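Long-range contacts in glucose-6-phosphate isomerase like protein (Thermus thermophilus, PDB 1WIW), which probably binds sugar phosphates and may act as a glucose-6-phosphate and mannose-6-phosphate isomerase: residues L161-L166 and P215-L220; A187-L192 and L271-D276; F201-L206 and E235-A240. All blocks are in the same frame, centred on the assembly; numbering follows the deposited sequence.

Interaction 1 (L161-L166 and P215-L220); sequences LERLPL and PLAAVL
Leu164 and Leu166 meet Pro215, Ala217 and Val219 through four backbone hydrogen bonds, a parallel ladder. Leu164 N donates to Pro215 O at 2.9 Å, and Leu164 O accepts from Ala217 N. Two residues on, Leu166 N binds Ala217 O at 2.8 Å, while Leu166 O takes Val219 N at 2.7 Å. Each leucine thus bonds to the residues before and after its opposite number, the signature of parallel pairing, and the strand directions differ by 29°. Pro165 has no N-H to give, but its nitrogen faces away from 215-220 and the ladder runs on unbroken. Ala217 N approaches from 49° above the Leu164 carbonyl plane. Weaker CA-H...O contacts supplement the ladder, among them Pro165 CA to Ala217 O at 3.3 Å.

Among the apolar contacts, Leu164 and Leu216 share one face of the sheet and run alongside in the same sense, with their CD2 atoms 3.8 Å apart. Ahead of the strands, the methylenes of Arg163 cross the Pro215 ring at about a right angle, CG to CG 3.9 Å. Ala217, which shares the other face with Pro165, is met by Arg163 CD, 3.7 Å from Ala217 CB, and this methyl lies at the guanidinium edge. A bend at chi3 (-121°) sets the direction of Arg163 NE, which bonds to Thr159 O.

The guanidinium finds its charged partner outside the two segments: Arg163 NH1 forms a salt bridge with Asp239 OD1. Within the parallel sheet of the C-terminal SIS domain, strand 216-221 is central, and Ala218 bonds on its far side to Ala240 and Ala242. Leu160 of helix 152-160 packs on Pro165, Ala217 and Val219, whereas on the leucine face Leu164 and Leu216 touch Leu164 and Leu190 of the second subunit, respectively.

Interaction 2 (A187-L192 and L271-D276); sequences AKSLSL and LLYGVD
Lys188 and Asp276 make the one hydrogen bond between the segments, and it uses the Asp276 backbone: Lys188 NZ sits 2.8 Å from Asp276 O, in the carbonyl plane and on a lone pair. Bends at chi2 (-62°) and chi4 curl the lysine chain, and Lys188 CG packs 4.1 Å from Val275 CG2 as the two side chains pass one another in opposite senses. This is the close-knit part. Beside it, Ser189 OG donates back to Ala187 O at 2.9 Å, from 61° above that carbonyl plane. Ser189 OG itself comes obliquely to the Tyr273 ring, 3.2 Å from Tyr273 CE2.

The backbones stay apart, the nearest CA pair, Ala187 and Val275, being 7.8 Å from each other, and 185 Å² is buried in all. The 271-276 side is the more open: Tyr273, Val275 and Asp276 are partly exposed, while Lys188 and Ser189 are buried. A Schellman motif at Gly274 ends helix 251-272 and turns the chain toward Val275. Ala208 of the second subunit packs on both Ser189 and Tyr273.

Lys188 NZ also donates to Arg185 O and Gly278 O, while Asp276 OD1 is 5.7 Å from Lys188 NZ and binds Gly278 N instead. The buried ammonium is therefore satisfied by backbone carbonyls rather than by a carboxylate in contact, although the nearby aspartate probably adds some long-range stabilisation of its charge.

Interaction 3 (F201-L206 and E235-A240); sequences FFLVGL and ESRVDA
Arg237, laid against Phe202, Leu203 and Leu206, donates from NH1 to Ile233 O, near the end of helix 225-234. Its chain is extended from CG to NE (chi2 179°, chi3 174°) and runs past the carbonyls of Phe202, Leu203 and Leu206. Arg237 CD lies 3.4 Å from Phe202 O and Arg237 CB 3.8 Å from Leu206 O. Arg237 NE is 3.7 Å from Leu203 O, too far for a hydrogen bond, so this buried nitrogen has no hydrogen-bond partner in the model, merely a long, weak ion pair with Glu207. The carbonyls of Phe202 and Leu203 lie toward the C-terminal part of helix 198-204, and their partial negative charge probably suits the cation without direct bonding.

Leu203 CD2 covers one face of the guanidinium, displaced toward the rim and 4.1 Å from Arg237 NH2. Farther in, Leu206 CD1 touches Val238 CG1 at 4.3 Å, a purely apolar contact.

The contact thus joins the end of helix 198-204 to the loop between helix 225-234 and strand 240-244. Phe202 packs on Ile233 and Leu234 of helix 225-234, Leu206 reaches Leu166 and Leu216 on the sheet, and Val238 lies against Ala218 of the central strand.

In the fold
From the N terminus, 161-166, 187-192 and 201-206 come first; then 215-220 close interaction 1, 235-240 interaction 3 and 271-276 interaction 2. Interaction 3 is nested inside interaction 2, whereas interaction 1 crosses both. Interaction 1 pairs two sheet strands and stands between the others: Glu162 N bonds to Tyr273 OH and Pro165 O to Leu192 N on the side of interaction 2, and beyond strand 216-221 lies strand 240-244, into which the loop of interaction 3 leads. Interaction 2 ties the loop after helix 174-185 to the end of helix 251-272; interaction 3 ties helix 198-204 to the loop before strand 240-244. All three lie in the C-terminal SIS domain and border the second subunit.

Interaction 1 (L161-L166 and P215-L220)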
ATOM      1  N   LEU B 161      -4.620  10.327 -19.395  1.00 10.04           N
ATOM      2  CA  LEU B 161      -6.006  10.353 -19.851  1.00 11.90           C
ATOM      3  C   LEU B 161      -6.427   8.994 -20.408  1.00 11.82           C
ATOM      4  O   LEU B 161      -5.798   8.463 -21.322  1.00 10.77           O
ATOM      5  CB  LEU B 161      -6.193  11.439 -20.918  1.00 13.39           C
ATOM      6  CG  LEU B 161      -7.573  11.553 -21.579  1.00 17.03           C
ATOM      7  CD1 LEU B 161      -8.640  11.832 -20.541  1.00 14.11           C
ATOM      8  CD2 LEU B 161      -7.543  12.659 -22.625  1.00 18.11           C
ATOM      9  N   GLU B 162      -7.490   8.437 -19.832  1.00 12.81           N
ATOM     10  CA  GLU B 162      -8.029   7.143 -20.241  1.00 15.82           C
ATOM     11  C   GLU B 162      -7.046   5.985 -20.103  1.00 16.08           C
ATOM     12  O   GLU B 162      -7.054   5.035 -20.892  1.00 15.38           O
ATOM     13  CB  GLU B 162      -8.570   7.229 -21.669  1.00 18.24           C
ATOM     14  CG  GLU B 162      -9.801   8.119 -21.761  1.00 24.90           C
ATOM     15  CD  GLU B 162     -10.374   8.197 -23.155  1.00 28.55           C
ATOM     16  OE1 GLU B 162     -10.713   7.134 -23.719  1.00 33.16           O
ATOM     17  OE2 GLU B 162     -10.491   9.323 -23.684  1.00 31.17           O
ATOM     18  N   ARG B 163      -6.191   6.081 -19.093  1.00 14.09           N
ATOM     19  CA  ARG B 163      -5.231   5.027 -18.800  1.00 15.26           C
ATOM     20  C   ARG B 163      -5.304   4.743 -17.314  1.00 14.10           C
ATOM     21  O   ARG B 163      -5.876   5.525 -16.557  1.00 14.84           O
ATOM     22  CB  ARG B 163      -3.808   5.445 -19.163  1.00 16.03           C
ATOM     23  CG  ARG B 163      -3.503   5.375 -20.651  1.00 19.55           C
ATOM     24  CD  ARG B 163      -2.010   5.231 -20.860  1.00 24.48           C
ATOM     25  NE  ARG B 163      -1.464   6.320 -21.657  1.00 29.79           N
ATOM     26  CZ  ARG B 163      -1.538   6.383 -22.979  1.00 30.43           C
ATOM     27  NH1 ARG B 163      -2.131   5.412 -23.656  1.00 32.14           N
ATOM     28  NH2 ARG B 163      -1.030   7.427 -23.620  1.00 31.22           N
ATOM     29  N   LEU B 164      -4.744   3.611 -16.905  1.00 11.89           N
ATOM     30  CA  LEU B 164      -4.720   3.227 -15.502  1.00 10.79           C
ATOM     31  C   LEU B 164      -3.291   3.464 -15.037  1.00  9.89           C
ATOM     32  O   LEU B 164      -2.399   2.672 -15.331  1.00  9.78           O
ATOM     33  CB  LEU B 164      -5.080   1.746 -15.344  1.00 10.60           C
ATOM     34  CG  LEU B 164      -5.017   1.182 -13.923  1.00 11.56           C
ATOM     35  CD1 LEU B 164      -5.948   1.972 -13.016  1.00 10.07           C
ATOM     36  CD2 LEU B 164      -5.404  -0.298 -13.935  1.00 11.12           C
ATOM     37  N   PRO B 165      -3.047   4.576 -14.331  1.00  9.98           N
ATOM     38  CA  PRO B 165      -1.685   4.846 -13.869  1.00  9.10           C
ATOM     39  C   PRO B 165      -1.173   3.923 -12.774  1.00 10.55           C
ATOM     40  O   PRO B 165      -1.900   3.540 -11.853  1.00  9.64           O
ATOM     41  CB  PRO B 165      -1.745   6.314 -13.430  1.00 12.18           C
ATOM     42  CG  PRO B 165      -3.164   6.502 -13.035  1.00 11.33           C
ATOM     43  CD  PRO B 165      -3.940   5.716 -14.063  1.00 10.81           C
ATOM     44  N   LEU B 166       0.096   3.557 -12.907  1.00 10.87           N
ATOM     45  CA  LEU B 166       0.779   2.699 -11.953  1.00 11.27           C
ATOM     46  C   LEU B 166       1.923   3.540 -11.393  1.00 10.43           C
ATOM     47  O   LEU B 166       2.904   3.796 -12.092  1.00  9.30           O
ATOM     48  CB  LEU B 166       1.319   1.454 -12.663  1.00 10.95           C
ATOM     49  CG  LEU B 166       2.311   0.552 -11.919  1.00 14.96           C
ATOM     50  CD1 LEU B 166       1.759   0.154 -10.562  1.00 13.14           C
ATOM     51  CD2 LEU B 166       2.604  -0.679 -12.779  1.00 14.55           C
ATOM     52  N   PRO B 215      -5.498   0.632 -20.501  1.00 19.96           N
ATOM     53  CA  PRO B 215      -4.078   0.286 -20.609  1.00 19.46           C
ATOM     54  C   PRO B 215      -3.274   0.966 -19.501  1.00 16.48           C
ATOM     55  O   PRO B 215      -3.598   2.078 -19.082  1.00 16.92           O
ATOM     56  CB  PRO B 215      -3.704   0.785 -22.005  1.00 19.73           C
ATOM     57  CG  PRO B 215      -4.644   1.933 -22.217  1.00 23.21           C
ATOM     58  CD  PRO B 215      -5.945   1.393 -21.681  1.00 20.99           C
ATOM     59  N   LEU B 216      -2.231   0.298 -19.028  1.00 13.71           N
ATOM     60  CA  LEU B 216      -1.406   0.841 -17.953  1.00 13.94           C
ATOM     61  C   LEU B 216      -0.478   1.979 -18.370  1.00 13.24           C
ATOM     62  O   LEU B 216       0.000   2.037 -19.501  1.00 12.23           O
ATOM     63  CB  LEU B 216      -0.572  -0.277 -17.328  1.00 15.56           C
ATOM     64  CG  LEU B 216      -1.319  -1.342 -16.524  1.00 19.08           C
ATOM     65  CD1 LEU B 216      -0.388  -2.506 -16.238  1.00 18.94           C
ATOM     66  CD2 LEU B 216      -1.842  -0.738 -15.223  1.00 20.59           C
ATOM     67  N   ALA B 217      -0.238   2.887 -17.433  1.00 13.31           N
ATOM     68  CA  ALA B 217       0.662   4.012 -17.640  1.00 11.84           C
ATOM     69  C   ALA B 217       1.588   3.991 -16.429  1.00 11.52           C
ATOM     70  O   ALA B 217       1.195   4.374 -15.324  1.00  9.28           O
ATOM     71  CB  ALA B 217      -0.116   5.322 -17.686  1.00 12.32           C
ATOM     72  N   ALA B 218       2.809   3.515 -16.624  1.00  9.65           N
ATOM     73  CA  ALA B 218       3.758   3.459 -15.526  1.00 10.47           C
ATOM     74  C   ALA B 218       4.280   4.860 -15.242  1.00  9.95           C
ATOM     75  O   ALA B 218       4.647   5.593 -16.162  1.00  9.20           O
ATOM     76  CB  ALA B 218       4.906   2.529 -15.872  1.00 10.62           C
ATOM     77  N   VAL B 219       4.288   5.236 -13.968  1.00  8.46           N
ATOM     78  CA  VAL B 219       4.781   6.554 -13.578  1.00  9.21           C
ATOM     79  C   VAL B 219       5.858   6.358 -12.527  1.00 10.14           C
ATOM     80  O   VAL B 219       5.559   6.081 -11.366  1.00  7.62           O
ATOM     81  CB  VAL B 219       3.655   7.431 -12.990  1.00  8.76           C
ATOM     82  CG1 VAL B 219       4.195   8.811 -12.655  1.00 10.09           C
ATOM     83  CG2 VAL B 219       2.511   7.544 -13.983  1.00  9.51           C
ATOM     84  N   LEU B 220       7.116   6.480 -12.940  1.00 11.43           N
ATOM     85  CA  LEU B 220       8.228   6.303 -12.016  1.00 11.25           C
ATOM     86  C   LEU B 220       8.520   7.641 -11.341  1.00 10.34           C
ATOM     87  O   LEU B 220       8.917   8.605 -11.988  1.00 10.22           O
ATOM     88  CB  LEU B 220       9.458   5.787 -12.769  1.00 12.01           C
ATOM     89  CG  LEU B 220       9.186   4.567 -13.660  1.00 15.12           C
ATOM     90  CD1 LEU B 220      10.473   4.100 -14.316  1.00 16.12           C
ATOM     91  CD2 LEU B 220       8.573   3.443 -12.832  1.00 16.58           C
TER

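Interaction 2 (A187-L192 and L271-D276)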
ATOM      1  N   ALA B 187      -8.603  13.895  -9.052  1.00  5.82           N
ATOM      2  CA  ALA B 187      -8.939  13.497 -10.416  1.00  7.30           C
ATOM      3  C   ALA B 187     -10.148  12.558 -10.476  1.00  7.58           C
ATOM      4  O   ALA B 187     -10.663  12.275 -11.558  1.00  8.70           O
ATOM      5  CB  ALA B 187      -7.723  12.845 -11.089  1.00  5.12           C
ATOM      6  N   LYS B 188     -10.604  12.095  -9.312  1.00  7.17           N
ATOM      7  CA  LYS B 188     -11.756  11.200  -9.229  1.00  7.51           C
ATOM      8  C   LYS B 188     -11.498   9.975 -10.112  1.00  8.18           C
ATOM      9  O   LYS B 188     -12.431   9.388 -10.677  1.00  6.67           O
ATOM     10  CB  LYS B 188     -13.023  11.929  -9.714  1.00  9.51           C
ATOM     11  CG  LYS B 188     -13.246  13.330  -9.119  1.00  9.13           C
ATOM     12  CD  LYS B 188     -13.413  13.288  -7.607  1.00 11.81           C
ATOM     13  CE  LYS B 188     -13.848  14.639  -7.040  1.00 10.96           C
ATOM     14  NZ  LYS B 188     -12.839  15.721  -7.248  1.00 10.62           N
ATOM     15  N   SER B 189     -10.226   9.594 -10.214  1.00  7.89           N
ATOM     16  CA  SER B 189      -9.814   8.477 -11.057  1.00  7.36           C
ATOM     17  C   SER B 189      -9.047   7.384 -10.327  1.00  7.56           C
ATOM     18  O   SER B 189      -8.393   7.620  -9.315  1.00  8.47           O
ATOM     19  CB  SER B 189      -8.958   8.991 -12.224  1.00  7.35           C
ATOM     20  OG  SER B 189      -9.678   9.924 -13.019  1.00 10.00           O
ATOM     21  N   LEU B 190      -9.131   6.182 -10.881  1.00  9.53           N
ATOM     22  CA  LEU B 190      -8.483   5.005 -10.334  1.00 11.09           C
ATOM     23  C   LEU B 190      -7.016   4.935 -10.762  1.00  8.61           C
ATOM     24  O   LEU B 190      -6.666   5.347 -11.861  1.00  6.56           O
ATOM     25  CB  LEU B 190      -9.219   3.759 -10.836  1.00 14.55           C
ATOM     26  CG  LEU B 190      -8.786   2.382 -10.342  1.00 17.74           C
ATOM     27  CD1 LEU B 190      -9.135   2.249  -8.871  1.00 20.04           C
ATOM     28  CD2 LEU B 190      -9.493   1.293 -11.155  1.00 20.61           C
ATOM     29  N   SER B 191      -6.171   4.414  -9.877  1.00  8.61           N
ATOM     30  CA  SER B 191      -4.750   4.226 -10.146  1.00  7.66           C
ATOM     31  C   SER B 191      -4.290   3.131  -9.198  1.00  9.75           C
ATOM     32  O   SER B 191      -5.027   2.746  -8.288  1.00  9.91           O
ATOM     33  CB  SER B 191      -3.949   5.509  -9.887  1.00  8.13           C
ATOM     34  OG  SER B 191      -3.983   5.886  -8.520  1.00  9.62           O
ATOM     35  N   LEU B 192      -3.093   2.602  -9.410  1.00  9.73           N
ATOM     36  CA  LEU B 192      -2.619   1.571  -8.500  1.00 10.96           C
ATOM     37  C   LEU B 192      -1.159   1.710  -8.143  1.00 10.22           C
ATOM     38  O   LEU B 192      -0.413   2.472  -8.758  1.00  9.02           O
ATOM     39  CB  LEU B 192      -2.848   0.167  -9.057  1.00 11.76           C
ATOM     40  CG  LEU B 192      -1.872  -0.332 -10.113  1.00 14.16           C
ATOM     41  CD1 LEU B 192      -1.842  -1.860 -10.106  1.00 14.31           C
ATOM     42  CD2 LEU B 192      -2.277   0.217 -11.464  1.00 13.83           C
ATOM     43  N   LEU B 271      -9.821  18.020 -14.928  1.00  7.82           N
ATOM     44  CA  LEU B 271     -10.314  18.962 -15.929  1.00  8.91           C
ATOM     45  C   LEU B 271     -10.469  18.268 -17.279  1.00  9.56           C
ATOM     46  O   LEU B 271     -11.415  18.546 -18.019  1.00 10.27           O
ATOM     47  CB  LEU B 271      -9.375  20.172 -16.056  1.00 10.92           C
ATOM     48  CG  LEU B 271      -9.224  21.038 -14.797  1.00 12.56           C
ATOM     49  CD1 LEU B 271      -8.529  22.351 -15.151  1.00 13.76           C
ATOM     50  CD2 LEU B 271     -10.594  21.328 -14.199  1.00 12.85           C
ATOM     51  N   LEU B 272      -9.549  17.366 -17.604  1.00  7.77           N
ATOM     52  CA  LEU B 272      -9.637  16.631 -18.864  1.00  8.57           C
ATOM     53  C   LEU B 272     -10.884  15.738 -18.902  1.00  9.79           C
ATOM     54  O   LEU B 272     -11.456  15.504 -19.968  1.00 10.30           O
ATOM     55  CB  LEU B 272      -8.376  15.786 -19.083  1.00 10.63           C
ATOM     56  CG  LEU B 272      -7.092  16.564 -19.402  1.00  9.88           C
ATOM     57  CD1 LEU B 272      -5.928  15.595 -19.555  1.00 11.65           C
ATOM     58  CD2 LEU B 272      -7.280  17.361 -20.683  1.00  9.82           C
ATOM     59  N   TYR B 273     -11.307  15.238 -17.744  1.00  7.83           N
ATOM     60  CA  TYR B 273     -12.509  14.409 -17.677  1.00  8.86           C
ATOM     61  C   TYR B 273     -13.742  15.289 -17.474  1.00  9.93           C
ATOM     62  O   TYR B 273     -14.862  14.799 -17.400  1.00  9.65           O
ATOM     63  CB  TYR B 273     -12.418  13.397 -16.530  1.00  9.79           C
ATOM     64  CG  TYR B 273     -11.469  12.252 -16.794  1.00 12.42           C
ATOM     65  CD1 TYR B 273     -11.564  11.503 -17.966  1.00 10.78           C
ATOM     66  CD2 TYR B 273     -10.487  11.899 -15.861  1.00 11.82           C
ATOM     67  CE1 TYR B 273     -10.712  10.433 -18.206  1.00 13.13           C
ATOM     68  CE2 TYR B 273      -9.629  10.825 -16.094  1.00 12.66           C
ATOM     69  CZ  TYR B 273      -9.750  10.098 -17.269  1.00 13.25           C
ATOM     70  OH  TYR B 273      -8.921   9.024 -17.505  1.00 14.47           O
ATOM     71  N   GLY B 274     -13.518  16.594 -17.371  1.00 10.83           N
ATOM     72  CA  GLY B 274     -14.617  17.523 -17.186  1.00 11.93           C
ATOM     73  C   GLY B 274     -15.315  17.431 -15.844  1.00 12.36           C
ATOM     74  O   GLY B 274     -16.504  17.724 -15.739  1.00 11.10           O
ATOM     75  N   VAL B 275     -14.595  17.009 -14.811  1.00 12.75           N
ATOM     76  CA  VAL B 275     -15.202  16.924 -13.490  1.00 13.15           C
ATOM     77  C   VAL B 275     -14.531  17.905 -12.546  1.00 12.20           C
ATOM     78  O   VAL B 275     -13.389  18.322 -12.760  1.00 11.33           O
ATOM     79  CB  VAL B 275     -15.112  15.502 -12.887  1.00 16.23           C
ATOM     80  CG1 VAL B 275     -15.911  14.525 -13.745  1.00 16.30           C
ATOM     81  CG2 VAL B 275     -13.656  15.069 -12.765  1.00 16.94           C
ATOM     82  N   ASP B 276     -15.259  18.284 -11.509  1.00  9.42           N
ATOM     83  CA  ASP B 276     -14.750  19.222 -10.529  1.00 10.47           C
ATOM     84  C   ASP B 276     -13.650  18.548  -9.710  1.00  9.46           C
ATOM     85  O   ASP B 276     -13.876  17.514  -9.088  1.00  8.56           O
ATOM     86  CB  ASP B 276     -15.882  19.666  -9.602  1.00 11.96           C
ATOM     87  CG  ASP B 276     -15.493  20.841  -8.727  1.00 14.49           C
ATOM     88  OD1 ASP B 276     -14.280  21.067  -8.534  1.00 12.52           O
ATOM     89  OD2 ASP B 276     -16.403  21.535  -8.226  1.00 17.25           O
TER

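Interaction 3 (F201-L206 and E235-A240)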
ATOM      1  N   PHE B 201       6.980  -7.903  -9.011  1.00 12.32           N
ATOM      2  CA  PHE B 201       5.618  -7.671  -9.466  1.00 11.58           C
ATOM      3  C   PHE B 201       5.608  -7.238 -10.937  1.00 12.88           C
ATOM      4  O   PHE B 201       4.828  -7.755 -11.750  1.00 12.87           O
ATOM      5  CB  PHE B 201       4.986  -6.588  -8.585  1.00 12.75           C
ATOM      6  CG  PHE B 201       3.616  -6.155  -9.022  1.00 10.44           C
ATOM      7  CD1 PHE B 201       2.507  -6.961  -8.792  1.00 10.41           C
ATOM      8  CD2 PHE B 201       3.432  -4.924  -9.641  1.00 11.42           C
ATOM      9  CE1 PHE B 201       1.230  -6.546  -9.170  1.00 11.43           C
ATOM     10  CE2 PHE B 201       2.160  -4.498 -10.024  1.00 13.38           C
ATOM     11  CZ  PHE B 201       1.058  -5.314  -9.786  1.00 11.75           C
ATOM     12  N   PHE B 202       6.480  -6.293 -11.277  1.00 10.28           N
ATOM     13  CA  PHE B 202       6.562  -5.791 -12.645  1.00 11.97           C
ATOM     14  C   PHE B 202       6.917  -6.904 -13.633  1.00 13.21           C
ATOM     15  O   PHE B 202       6.424  -6.927 -14.754  1.00 13.30           O
ATOM     16  CB  PHE B 202       7.613  -4.683 -12.734  1.00 12.04           C
ATOM     17  CG  PHE B 202       7.316  -3.481 -11.872  1.00  9.53           C
ATOM     18  CD1 PHE B 202       8.346  -2.639 -11.465  1.00  6.31           C
ATOM     19  CD2 PHE B 202       6.011  -3.177 -11.489  1.00  9.25           C
ATOM     20  CE1 PHE B 202       8.084  -1.506 -10.686  1.00  9.87           C
ATOM     21  CE2 PHE B 202       5.735  -2.048 -10.710  1.00 11.01           C
ATOM     22  CZ  PHE B 202       6.777  -1.210 -10.308  1.00  8.47           C
ATOM     23  N   LEU B 203       7.776  -7.820 -13.197  1.00 15.81           N
ATOM     24  CA  LEU B 203       8.238  -8.933 -14.022  1.00 18.08           C
ATOM     25  C   LEU B 203       7.212 -10.009 -14.346  1.00 19.39           C
ATOM     26  O   LEU B 203       7.141 -10.467 -15.483  1.00 20.71           O
ATOM     27  CB  LEU B 203       9.439  -9.611 -13.358  1.00 18.33           C
ATOM     28  CG  LEU B 203      10.793  -8.906 -13.395  1.00 19.66           C
ATOM     29  CD1 LEU B 203      11.750  -9.585 -12.433  1.00 19.43           C
ATOM     30  CD2 LEU B 203      11.347  -8.939 -14.818  1.00 20.15           C
ATOM     31  N   VAL B 204       6.416 -10.412 -13.361  1.00 18.88           N
ATOM     32  CA  VAL B 204       5.446 -11.484 -13.582  1.00 21.69           C
ATOM     33  C   VAL B 204       3.970 -11.111 -13.660  1.00 23.42           C
ATOM     34  O   VAL B 204       3.198 -11.779 -14.351  1.00 24.33           O
ATOM     35  CB  VAL B 204       5.598 -12.580 -12.502  1.00 21.89           C
ATOM     36  CG1 VAL B 204       6.956 -13.255 -12.633  1.00 24.07           C
ATOM     37  CG2 VAL B 204       5.450 -11.971 -11.120  1.00 21.75           C
ATOM     38  N   GLY B 205       3.572 -10.049 -12.970  1.00 25.83           N
ATOM     39  CA  GLY B 205       2.171  -9.673 -12.972  1.00 30.14           C
ATOM     40  C   GLY B 205       1.637  -8.788 -14.084  1.00 34.06           C
ATOM     41  O   GLY B 205       0.428  -8.566 -14.155  1.00 34.11           O
ATOM     42  N   LEU B 206       2.504  -8.290 -14.961  1.00 37.68           N
ATOM     43  CA  LEU B 206       2.049  -7.399 -16.027  1.00 41.41           C
ATOM     44  C   LEU B 206       2.120  -7.969 -17.442  1.00 43.66           C
ATOM     45  O   LEU B 206       2.967  -7.561 -18.238  1.00 43.85           O
ATOM     46  CB  LEU B 206       2.837  -6.089 -15.975  1.00 41.31           C
ATOM     47  CG  LEU B 206       2.863  -5.374 -14.623  1.00 42.25           C
ATOM     48  CD1 LEU B 206       3.673  -4.092 -14.740  1.00 42.77           C
ATOM     49  CD2 LEU B 206       1.444  -5.070 -14.177  1.00 43.76           C
ATOM     50  N   GLU B 235       9.341  -1.022 -19.569  1.00 19.06           N
ATOM     51  CA  GLU B 235       9.431  -0.493 -20.924  1.00 23.59           C
ATOM     52  C   GLU B 235       8.667  -1.323 -21.962  1.00 23.72           C
ATOM     53  O   GLU B 235       7.859  -0.795 -22.727  1.00 21.64           O
ATOM     54  CB  GLU B 235      10.904  -0.377 -21.320  1.00 26.62           C
ATOM     55  CG  GLU B 235      11.199   0.758 -22.276  1.00 33.50           C
ATOM     56  CD  GLU B 235      12.682   0.904 -22.559  1.00 36.61           C
ATOM     57  OE1 GLU B 235      13.449   1.154 -21.604  1.00 38.78           O
ATOM     58  OE2 GLU B 235      13.081   0.765 -23.735  1.00 40.55           O
ATOM     59  N   SER B 236       8.920  -2.625 -21.973  1.00 24.23           N
ATOM     60  CA  SER B 236       8.277  -3.530 -22.919  1.00 25.73           C
ATOM     61  C   SER B 236       6.930  -4.070 -22.451  1.00 25.95           C
ATOM     62  O   SER B 236       6.194  -4.675 -23.235  1.00 26.36           O
ATOM     63  CB  SER B 236       9.203  -4.714 -23.184  1.00 26.44           C
ATOM     64  OG  SER B 236       9.536  -5.354 -21.961  1.00 26.36           O
ATOM     65  N   ARG B 237       6.598  -3.847 -21.184  1.00 24.35           N
ATOM     66  CA  ARG B 237       5.357  -4.382 -20.638  1.00 23.96           C
ATOM     67  C   ARG B 237       4.153  -3.454 -20.482  1.00 24.09           C
ATOM     68  O   ARG B 237       3.033  -3.937 -20.325  1.00 25.58           O
ATOM     69  CB  ARG B 237       5.663  -5.067 -19.301  1.00 22.67           C
ATOM     70  CG  ARG B 237       6.666  -6.220 -19.425  1.00 22.39           C
ATOM     71  CD  ARG B 237       6.968  -6.861 -18.074  1.00 22.93           C
ATOM     72  NE  ARG B 237       7.805  -8.055 -18.193  1.00 22.81           N
ATOM     73  CZ  ARG B 237       9.101  -8.049 -18.500  1.00 22.05           C
ATOM     74  NH1 ARG B 237       9.739  -6.908 -18.725  1.00 19.03           N
ATOM     75  NH2 ARG B 237       9.763  -9.193 -18.581  1.00 21.58           N
ATOM     76  N   VAL B 238       4.352  -2.141 -20.523  1.00 24.14           N
ATOM     77  CA  VAL B 238       3.214  -1.240 -20.371  1.00 22.75           C
ATOM     78  C   VAL B 238       2.954  -0.373 -21.597  1.00 22.66           C
ATOM     79  O   VAL B 238       3.842  -0.155 -22.419  1.00 22.66           O
ATOM     80  CB  VAL B 238       3.371  -0.325 -19.128  1.00 22.00           C
ATOM     81  CG1 VAL B 238       3.664  -1.177 -17.894  1.00 21.94           C
ATOM     82  CG2 VAL B 238       4.465   0.696 -19.358  1.00 19.31           C
ATOM     83  N   ASP B 239       1.723   0.121 -21.695  1.00 22.50           N
ATOM     84  CA  ASP B 239       1.292   0.958 -22.811  1.00 23.31           C
ATOM     85  C   ASP B 239       2.072   2.271 -22.896  1.00 22.70           C
ATOM     86  O   ASP B 239       2.459   2.698 -23.984  1.00 26.50           O
ATOM     87  CB  ASP B 239      -0.205   1.253 -22.677  1.00 23.49           C
ATOM     88  CG  ASP B 239      -0.799   1.855 -23.936  1.00 25.75           C
ATOM     89  OD1 ASP B 239      -1.473   2.903 -23.836  1.00 23.72           O
ATOM     90  OD2 ASP B 239      -0.598   1.278 -25.025  1.00 25.38           O
ATOM     91  N   ALA B 240       2.293   2.909 -21.750  1.00 18.94           N
ATOM     92  CA  ALA B 240       3.027   4.172 -21.692  1.00 16.52           C
ATOM     93  C   ALA B 240       3.837   4.239 -20.408  1.00 15.72           C
ATOM     94  O   ALA B 240       3.461   3.647 -19.398  1.00 11.77           O
ATOM     95  CB  ALA B 240       2.063   5.348 -21.756  1.00 17.55           C
TER